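Long-range contact in takeout-like protein 1 (Epiphyas postvittana, PDB 3E8T), which probably carries hydrophobic ligands in insects and binds ubiquinone-8 along its interior: residues L10-Q21 and A69-L78. Residues are numbered along the deposited sequence; the frame is centred on the assembly and turned at random.
Sequences LEDSACMTSAFQ and AVIDNVKWDL. With UQ8 (Ubiquinone-8), chain B.
The quinone end of the ubiquinone-8 pocket is walled where helix 13-28 lies against residues 69-78 at the end of strand 54-77, and Phe20 of the helix and Trp76 of the strand both reach the ligand. The Phe20 ring is sandwiched: Val74 CG2 sits over one face, 3.6 Å from Phe20 CD2, and ubiquinone C10 over the other, 3.2 Å from Phe20 CE2. Leu10 CD2 lies over the six-membered ring of Trp76, 7° off its normal, while quinone O2 meets the indole edge in plane, 3.5 Å from Trp76 CZ3. With CG anti to the backbone N (chi1 -170°), Trp76 swings its indole toward the ligand; an alanine here would probably leave Leu10 without its aromatic face and open a gap beside the quinone. Polar side chains engage the strand's backbone. The Gln21 amide bridges two residues, NE2 giving a nearly straight bond (176°) to Ala69 O in the carbonyl plane and OE1 accepting from Ile71 N at 2.8 Å. Thr17 OG1 accepts from Val74 N at 3.0 Å and donates to Ser13 O; Ser13 OG donates to Val74 O at 2.8 Å. Glu11 OE2 receives Leu78 N on its anti side, and a water links Leu10 O to Trp76 N. The N-terminal helix thus lines a lipid tunnel of the takeout/juvenile hormone-binding protein fold, a curled antiparallel sheet wrapped round a long helix.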
loop_
_atom_site.group_PDB
_atom_site.type_symbol
_atom_site.label_atom_id
_atom_site.label_comp_id
_atom_site.label_asym_id
_atom_site.label_seq_id
_atom_site.Cartn_x
_atom_site.Cartn_y
_atom_site.Cartn_z
ATOM N N LEU A 10 -11.681 12.540 -18.487
ATOM C CA LEU A 10 -10.797 12.416 -17.294
ATOM C C LEU A 10 -11.323 13.209 -16.096
ATOM O O LEU A 10 -11.160 12.777 -14.938
ATOM C CB LEU A 10 -9.345 12.786 -17.630
ATOM C CG LEU A 10 -8.592 11.737 -18.476
ATOM C CD1 LEU A 10 -7.237 12.227 -18.922
ATOM C CD2 LEU A 10 -8.451 10.382 -17.744
ATOM N N GLU A 11 -12.007 14.328 -16.334
ATOM C CA GLU A 11 -12.510 15.084 -15.187
ATOM C C GLU A 11 -13.913 14.695 -14.721
ATOM O O GLU A 11 -14.471 15.343 -13.840
ATOM C CB GLU A 11 -12.387 16.567 -15.426
ATOM C CG GLU A 11 -10.924 16.960 -15.662
ATOM C CD GLU A 11 -10.696 18.430 -15.538
ATOM O OE1 GLU A 11 -11.568 19.192 -16.000
ATOM O OE2 GLU A 11 -9.626 18.833 -15.008
ATOM N N ASP A 12 -14.472 13.628 -15.277
ATOM C CA ASP A 12 -15.711 13.079 -14.761
ATOM C C ASP A 12 -15.344 12.134 -13.608
ATOM O O ASP A 12 -15.019 10.969 -13.818
ATOM C CB ASP A 12 -16.429 12.387 -15.918
ATOM C CG ASP A 12 -17.677 11.637 -15.529
ATOM O OD1 ASP A 12 -18.073 11.603 -14.330
ATOM O OD2 ASP A 12 -18.285 11.085 -16.476
ATOM N N SER A 13 -15.377 12.668 -12.399
ATOM C CA SER A 13 -14.910 11.907 -11.221
ATOM C C SER A 13 -15.750 10.676 -10.951
ATOM O O SER A 13 -15.229 9.634 -10.586
ATOM C CB SER A 13 -14.812 12.848 -10.042
ATOM O OG SER A 13 -14.702 12.217 -8.802
ATOM N N ALA A 14 -17.057 10.746 -11.188
ATOM C CA ALA A 14 -17.884 9.562 -10.950
ATOM C C ALA A 14 -17.470 8.414 -11.888
ATOM O O ALA A 14 -17.365 7.260 -11.470
ATOM C CB ALA A 14 -19.375 9.906 -11.122
ATOM N N CYS A 15 -17.246 8.736 -13.160
ATOM C CA CYS A 15 -16.792 7.741 -14.120
ATOM C C CYS A 15 -15.418 7.224 -13.760
ATOM O O CYS A 15 -15.187 6.037 -13.886
ATOM C CB CYS A 15 -16.745 8.341 -15.562
ATOM S SG CYS A 15 -16.171 7.206 -16.857
ATOM N N MET A 16 -14.518 8.134 -13.440
ATOM C CA MET A 16 -13.171 7.702 -13.131
ATOM C C MET A 16 -13.094 6.806 -11.907
ATOM O O MET A 16 -12.300 5.867 -11.858
ATOM C CB MET A 16 -12.261 8.891 -12.952
ATOM C CG MET A 16 -11.972 9.595 -14.255
ATOM S SD MET A 16 -10.985 8.602 -15.336
ATOM C CE MET A 16 -9.394 8.957 -14.680
ATOM N N THR A 17 -13.928 7.120 -10.931
ATOM C CA THR A 17 -14.020 6.308 -9.741
ATOM C C THR A 17 -14.450 4.884 -10.096
ATOM O O THR A 17 -13.814 3.902 -9.687
ATOM C CB THR A 17 -14.969 6.949 -8.707
ATOM O OG1 THR A 17 -14.483 8.258 -8.352
ATOM C CG2 THR A 17 -15.080 6.083 -7.444
ATOM N N SER A 18 -15.526 4.758 -10.896
ATOM C CA SER A 18 -15.971 3.441 -11.322
ATOM C C SER A 18 -14.925 2.743 -12.210
ATOM O O SER A 18 -14.768 1.536 -12.139
ATOM C CB SER A 18 -17.326 3.543 -12.036
ATOM O OG SER A 18 -17.721 2.276 -12.579
ATOM N N ALA A 19 -14.266 3.485 -13.086
ATOM C CA ALA A 19 -13.289 2.891 -14.016
ATOM C C ALA A 19 -12.128 2.311 -13.214
ATOM O O ALA A 19 -11.674 1.221 -13.488
ATOM C CB ALA A 19 -12.805 3.878 -15.012
ATOM N N PHE A 20 -11.660 3.046 -12.207
ATOM C CA PHE A 20 -10.553 2.553 -11.375
ATOM C C PHE A 20 -11.055 1.316 -10.628
ATOM O O PHE A 20 -10.332 0.294 -10.522
ATOM C CB PHE A 20 -10.102 3.618 -10.371
ATOM C CG PHE A 20 -9.043 4.583 -10.876
ATOM C CD1 PHE A 20 -9.113 5.175 -12.125
ATOM C CD2 PHE A 20 -7.935 4.893 -10.072
ATOM C CE1 PHE A 20 -8.155 6.050 -12.571
ATOM C CE2 PHE A 20 -6.970 5.794 -10.525
ATOM C CZ PHE A 20 -7.076 6.367 -11.769
ATOM N N GLN A 21 -12.255 1.396 -10.081
ATOM C CA GLN A 21 -12.821 0.272 -9.352
ATOM C C GLN A 21 -12.907 -1.006 -10.197
ATOM O O GLN A 21 -12.580 -2.085 -9.732
ATOM C CB GLN A 21 -14.195 0.613 -8.799
ATOM C CG GLN A 21 -14.811 -0.458 -7.910
ATOM C CD GLN A 21 -14.059 -0.554 -6.602
ATOM O OE1 GLN A 21 -14.319 0.241 -5.719
ATOM N NE2 GLN A 21 -13.182 -1.546 -6.462
ATOM N N ALA A 69 -10.012 -3.738 -2.524
ATOM C CA ALA A 69 -10.101 -2.336 -2.186
ATOM C C ALA A 69 -11.326 -1.677 -2.808
ATOM O O ALA A 69 -11.726 -2.036 -3.914
ATOM C CB ALA A 69 -8.872 -1.586 -2.582
ATOM N N VAL A 70 -11.895 -0.731 -2.065
ATOM C CA VAL A 70 -13.041 0.068 -2.504
ATOM C C VAL A 70 -12.511 1.447 -2.826
ATOM O O VAL A 70 -11.904 2.108 -1.979
ATOM C CB VAL A 70 -14.112 0.120 -1.451
ATOM C CG1 VAL A 70 -15.250 0.997 -1.901
ATOM C CG2 VAL A 70 -14.620 -1.305 -1.176
ATOM N N ILE A 71 -12.714 1.900 -4.067
ATOM C CA ILE A 71 -12.313 3.208 -4.499
ATOM C C ILE A 71 -13.394 4.197 -4.115
ATOM O O ILE A 71 -14.518 4.116 -4.598
ATOM C CB ILE A 71 -12.043 3.299 -6.012
ATOM C CG1 ILE A 71 -11.119 2.194 -6.493
ATOM C CG2 ILE A 71 -11.502 4.669 -6.376
ATOM C CD1 ILE A 71 -9.751 2.206 -5.878
ATOM N N ASP A 72 -13.066 5.158 -3.270
ATOM C CA ASP A 72 -14.010 6.144 -2.798
ATOM C C ASP A 72 -14.135 7.307 -3.745
ATOM O O ASP A 72 -15.254 7.808 -3.955
ATOM C CB ASP A 72 -13.661 6.592 -1.377
ATOM C CG ASP A 72 -13.696 5.449 -0.400
ATOM O OD1 ASP A 72 -14.778 4.817 -0.263
ATOM O OD2 ASP A 72 -12.647 5.127 0.222
ATOM N N ASN A 73 -13.027 7.747 -4.317
ATOM C CA ASN A 73 -13.012 8.858 -5.225
ATOM C C ASN A 73 -11.740 8.921 -6.040
ATOM O O ASN A 73 -10.686 8.629 -5.521
ATOM C CB ASN A 73 -13.165 10.192 -4.478
ATOM C CG ASN A 73 -13.603 11.329 -5.419
ATOM O OD1 ASN A 73 -14.648 11.230 -6.056
ATOM N ND2 ASN A 73 -12.787 12.359 -5.541
ATOM N N VAL A 74 -11.867 9.357 -7.289
ATOM C CA VAL A 74 -10.763 9.691 -8.163
ATOM C C VAL A 74 -11.019 11.085 -8.708
ATOM O O VAL A 74 -12.101 11.317 -9.282
ATOM C CB VAL A 74 -10.567 8.719 -9.321
ATOM C CG1 VAL A 74 -9.435 9.197 -10.206
ATOM C CG2 VAL A 74 -10.347 7.269 -8.801
ATOM N N LYS A 75 -10.099 12.022 -8.465
ATOM C CA LYS A 75 -10.195 13.393 -8.989
ATOM C C LYS A 75 -8.936 13.664 -9.770
ATOM O O LYS A 75 -7.810 13.710 -9.229
ATOM C CB LYS A 75 -10.302 14.418 -7.883
ATOM C CG LYS A 75 -10.392 15.888 -8.376
ATOM C CD LYS A 75 -10.610 16.887 -7.219
ATOM C CE LYS A 75 -10.380 18.368 -7.619
ATOM N NZ LYS A 75 -9.685 18.574 -8.936
ATOM N N TRP A 76 -9.110 13.739 -11.072
ATOM C CA TRP A 76 -8.055 13.957 -11.988
ATOM C C TRP A 76 -8.115 15.443 -12.306
ATOM O O TRP A 76 -9.125 15.908 -12.829
ATOM C CB TRP A 76 -8.293 13.001 -13.182
ATOM C CG TRP A 76 -7.207 12.930 -14.099
ATOM C CD1 TRP A 76 -6.603 13.981 -14.752
ATOM C CD2 TRP A 76 -6.555 11.758 -14.547
ATOM N NE1 TRP A 76 -5.610 13.505 -15.568
ATOM C CE2 TRP A 76 -5.540 12.159 -15.451
ATOM C CE3 TRP A 76 -6.703 10.409 -14.279
ATOM C CZ2 TRP A 76 -4.711 11.263 -16.082
ATOM C CZ3 TRP A 76 -5.851 9.515 -14.898
ATOM C CH2 TRP A 76 -4.876 9.948 -15.806
ATOM N N ASP A 77 -7.092 16.199 -11.920
ATOM C CA ASP A 77 -7.035 17.644 -12.109
ATOM C C ASP A 77 -6.104 18.007 -13.259
ATOM O O ASP A 77 -4.890 18.030 -13.092
ATOM C CB ASP A 77 -6.584 18.325 -10.840
ATOM C CG ASP A 77 -6.477 19.830 -10.984
ATOM O OD1 ASP A 77 -6.734 20.349 -12.099
ATOM O OD2 ASP A 77 -6.094 20.483 -9.979
ATOM N N LEU A 78 -6.681 18.317 -14.418
ATOM C CA LEU A 78 -5.900 18.633 -15.617
ATOM C C LEU A 78 -5.081 19.930 -15.509
ATOM O O LEU A 78 -4.062 20.064 -16.186
ATOM C CB LEU A 78 -6.841 18.655 -16.844
ATOM C CG LEU A 78 -7.478 17.317 -17.305
ATOM C CD1 LEU A 78 -8.659 17.546 -18.329
ATOM C CD2 LEU A 78 -6.467 16.309 -17.881
HETATM C C45 UQ8 B . 6.866 -5.780 15.735
HETATM C C44 UQ8 B . 6.274 -4.513 16.358
HETATM C C46 UQ8 B . 6.217 -4.688 17.853
HETATM C C43 UQ8 B . 4.901 -4.166 15.814
HETATM C C42 UQ8 B . 4.860 -4.277 14.282
HETATM C C41 UQ8 B . 5.678 -3.147 13.673
HETATM C C39 UQ8 B . 4.937 -2.538 12.502
HETATM C C40 UQ8 B . 5.565 -2.464 11.112
HETATM C C38 UQ8 B . 3.706 -1.974 12.703
HETATM C C37 UQ8 B . 2.932 -1.394 11.709
HETATM C C36 UQ8 B . 1.548 -1.202 12.329
HETATM C C34 UQ8 B . 0.505 -0.739 11.329
HETATM C C35 UQ8 B . -0.803 -0.743 11.792
HETATM C C33 UQ8 B . 0.853 -0.417 10.019
HETATM C C32 UQ8 B . 0.036 0.054 8.996
HETATM C C31 UQ8 B . 0.680 -0.353 7.644
HETATM C C29 UQ8 B . -0.027 0.242 6.434
HETATM C C30 UQ8 B . -0.465 1.742 6.438
HETATM C C28 UQ8 B . -0.285 -0.555 5.324
HETATM C C27 UQ8 B . -0.923 -0.133 4.164
HETATM C C26 UQ8 B . -0.428 -0.904 2.931
HETATM C C24 UQ8 B . -1.306 -0.601 1.712
HETATM C C25 UQ8 B . -2.759 -1.102 1.650
HETATM C C23 UQ8 B . -0.785 0.134 0.669
HETATM C C22 UQ8 B . -1.432 0.495 -0.516
HETATM C C21 UQ8 B . -0.568 1.446 -1.343
HETATM C C19 UQ8 B . -1.299 2.176 -2.471
HETATM C C20 UQ8 B . -0.427 3.237 -3.143
HETATM C C18 UQ8 B . -1.962 1.229 -3.480
HETATM C C17 UQ8 B . -2.596 2.002 -4.645
HETATM C C16 UQ8 B . -3.654 1.184 -5.403
HETATM C C14 UQ8 B . -3.941 1.866 -6.736
HETATM C C15 UQ8 B . -4.007 3.404 -6.789
HETATM C C13 UQ8 B . -4.113 1.129 -7.906
HETATM C C12 UQ8 B . -4.356 1.721 -9.143
HETATM C C11 UQ8 B . -5.154 0.824 -10.111
HETATM C C9 UQ8 B . -5.913 1.660 -11.158
HETATM C C10 UQ8 B . -5.365 3.092 -11.276
HETATM C C8 UQ8 B . -5.860 0.935 -12.500
HETATM C C7 UQ8 B . -4.978 1.648 -13.530
HETATM C C6 UQ8 B . -5.706 2.797 -14.268
HETATM C C1 UQ8 B . -5.043 4.016 -14.460
HETATM C C1M UQ8 B . -3.745 4.147 -13.969
HETATM C C2 UQ8 B . -5.653 5.091 -15.119
HETATM O O2 UQ8 B . -5.066 6.162 -15.291
HETATM C C3 UQ8 B . -6.943 4.959 -15.607
HETATM O O3 UQ8 B . -7.534 6.006 -16.250
HETATM C C3M UQ8 B . -7.173 6.001 -17.630
HETATM C C4 UQ8 B . -7.631 3.765 -15.427
HETATM O O4 UQ8 B . -8.902 3.655 -15.916
HETATM C C4M UQ8 B . -9.726 4.727 -15.432
HETATM C C5 UQ8 B . -7.018 2.694 -14.762
HETATM O O5 UQ8 B . -7.649 1.642 -14.627
HETATM O O HOH W 1 -11.746 13.196 -12.218
HETATM O O HOH W 2 -13.795 14.757 -7.028
HETATM O O HOH W 3 -16.049 2.265 -5.824
#